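Local structure of baculoviral IAP repeat-containing protein 2 (Homo sapiens, 3M1D) at the zinc ion site. The protein acts as an inhibitor of apoptosis and is recruited by TRAF2, its first BIR repeat being built around a structural zinc ion. Sequence-based numbering; all coordinates share one arbitrary frame.

The zinc ion site. Residues 36, 49, 51-54, 69, 76, 79. With ZN (zinc ion), chain B.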
ATOM      1  N   ALA A  36       3.408  -1.195   3.252  1.00 21.39           N
ATOM      2  CA  ALA A  36       3.618   0.222   2.944  1.00 24.23           C
ATOM      3  C   ALA A  36       2.410   1.090   3.317  1.00 20.31           C
ATOM      4  O   ALA A  36       2.403   2.288   3.060  1.00 21.35           O
ATOM      5  CB  ALA A  36       3.996   0.415   1.479  1.00 22.63           C
ATOM      6  N   CYS A  49      -3.645   4.483   0.881  1.00 19.84           N
ATOM      7  CA  CYS A  49      -3.027   4.471   2.206  1.00 22.15           C
ATOM      8  C   CYS A  49      -4.079   4.659   3.284  1.00 24.00           C
ATOM      9  O   CYS A  49      -4.918   5.560   3.198  1.00 24.62           O
ATOM     10  CB  CYS A  49      -1.962   5.558   2.345  1.00 22.23           C
ATOM     11  SG  CYS A  49      -1.220   5.589   4.000  1.00 22.76           S
ATOM     12  N   CYS A  51      -3.587   5.730   6.122  1.00 23.32           N
ATOM     13  CA  CYS A  51      -3.266   6.905   6.927  1.00 25.85           C
ATOM     14  C   CYS A  51      -3.560   8.225   6.231  1.00 26.65           C
ATOM     15  O   CYS A  51      -4.195   9.103   6.808  1.00 24.60           O
ATOM     16  CB  CYS A  51      -1.798   6.891   7.368  1.00 24.40           C
ATOM     17  SG  CYS A  51      -1.329   8.336   8.368  1.00 24.43           S
ATOM     18  N   CYS A  52      -3.090   8.372   4.996  1.00 21.52           N
ATOM     19  CA  CYS A  52      -3.205   9.655   4.305  1.00 21.50           C
ATOM     20  C   CYS A  52      -4.128   9.622   3.094  1.00 20.47           C
ATOM     21  O   CYS A  52      -4.426  10.664   2.526  1.00 21.12           O
ATOM     22  CB  CYS A  52      -1.828  10.164   3.882  1.00 19.25           C
ATOM     23  SG  CYS A  52      -1.031   9.181   2.525  1.00 21.42           S
ATOM     24  N   GLY A  53      -4.576   8.440   2.691  1.00 21.09           N
ATOM     25  CA  GLY A  53      -5.478   8.356   1.547  1.00 22.94           C
ATOM     26  C   GLY A  53      -4.805   8.477   0.178  1.00 24.41           C
ATOM     27  O   GLY A  53      -5.483   8.551  -0.842  1.00 21.31           O
ATOM     28  N   LEU A  54      -3.475   8.496   0.128  1.00 21.63           N
ATOM     29  CA  LEU A  54      -2.795   8.485  -1.172  1.00 23.15           C
ATOM     30  C   LEU A  54      -3.256   7.274  -1.992  1.00 21.74           C
ATOM     31  O   LEU A  54      -3.308   6.163  -1.472  1.00 20.92           O
ATOM     32  CB  LEU A  54      -1.277   8.444  -0.990  1.00 21.84           C
ATOM     33  CG  LEU A  54      -0.409   8.283  -2.237  1.00 20.92           C
ATOM     34  CD1 LEU A  54      -0.419   9.560  -3.076  1.00 23.85           C
ATOM     35  CD2 LEU A  54       1.006   7.934  -1.802  1.00 19.11           C
ATOM     36  N   HIS A  69       5.344   5.956  -1.965  1.00 22.42           N
ATOM     37  CA  HIS A  69       4.615   6.569  -0.862  1.00 26.49           C
ATOM     38  C   HIS A  69       5.379   7.764  -0.274  1.00 28.37           C
ATOM     39  O   HIS A  69       4.821   8.853  -0.126  1.00 30.09           O
ATOM     40  CB  HIS A  69       4.390   5.513   0.214  1.00 24.48           C
ATOM     41  CG  HIS A  69       3.287   5.836   1.168  1.00 25.62           C
ATOM     42  ND1 HIS A  69       2.677   4.875   1.946  1.00 26.49           N
ATOM     43  CD2 HIS A  69       2.676   7.007   1.464  1.00 26.71           C
ATOM     44  CE1 HIS A  69       1.740   5.440   2.683  1.00 21.01           C
ATOM     45  NE2 HIS A  69       1.715   6.731   2.407  1.00 18.61           N
ATOM     46  N   CYS A  76       2.583  12.054   5.310  1.00 30.24           N
ATOM     47  CA  CYS A  76       1.904  10.929   5.950  1.00 29.40           C
ATOM     48  C   CYS A  76       2.662  10.477   7.189  1.00 28.90           C
ATOM     49  O   CYS A  76       3.810  10.040   7.087  1.00 26.83           O
ATOM     50  CB  CYS A  76       1.789   9.756   4.970  1.00 21.94           C
ATOM     51  SG  CYS A  76       1.087   8.255   5.687  1.00 22.38           S
ATOM     52  N   ILE A  79       3.943   6.691   6.898  1.00 25.80           N
ATOM     53  CA  ILE A  79       5.140   6.488   6.088  1.00 23.55           C
ATOM     54  C   ILE A  79       6.386   7.102   6.750  1.00 33.49           C
ATOM     55  O   ILE A  79       7.479   6.562   6.611  1.00 30.63           O
ATOM     56  CB  ILE A  79       4.981   6.973   4.616  1.00 25.56           C
ATOM     57  CG1 ILE A  79       5.901   6.165   3.688  1.00 24.31           C
ATOM     58  CG2 ILE A  79       5.275   8.458   4.480  1.00 26.18           C
ATOM     59  CD1 ILE A  79       5.628   4.653   3.697  1.00 25.11           C
TER
HETATM   60 ZN    ZN B1000       0.092   7.516   3.698  1.00 23.90          ZN
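The zinc ion of this BIR domain sits in a site of three cysteines and one histidine, in which the CxxC pair Cys49 and Cys52 is joined by His69 and Cys76. Coordination is near tetrahedral: the ligand-zinc-ligand angles run from 101° to 114°. Among the thiolates, Cys49 SG lies 2.4 Å from ZN, and both Cys52 and Cys76 also bind through SG. His69 adds its imidazole nitrogen NE2, 2.2 Å from ZN.

Torsions separate the sulfur donors. Cys49 and Cys76 extend SG anti to the backbone N, whereas Cys52 holds SG between its backbone N and carbonyl carbon, at chi1 69°. Cys51 lies within the CxxC turn, yet its SG is not a ligand; its backbone N contributes instead, by a hydrogen bond to Cys49 SG.

Backbone amides form a second shell around the sulfurs. Cys49 SG accepts two hydrogen bonds, from Cys51 N at 3.2 Å and from Cys52 N at 3.5 Å, so the turn folds back on its own first ligand. Gly53, with positive phi, carries the chain onward to Leu54, whose N donates to Cys52 SG at 3.5 Å. At the start of helix 77-83, Ile79 N points almost straight at Cys76 SG over 3.5 Å. These N-H groups would be expected to temper the negative charge gathered on the thiolates.

The His69 ring is fixed at an edge and on a face. Its ND1 donates to the backbone carbonyl Ala36 O at 2.8 Å, with the oxygen in the ring plane and the donor nearly along the C=O axis, though the bond is bent at the hydrogen. Ile79 CB stands 3.8 Å above the ring centre.

By tying the strand 47-49 region to helix 65-72 and the segment leading into helix 77-83, the zinc serves as a structural cross-link that stabilises the small BIR fold.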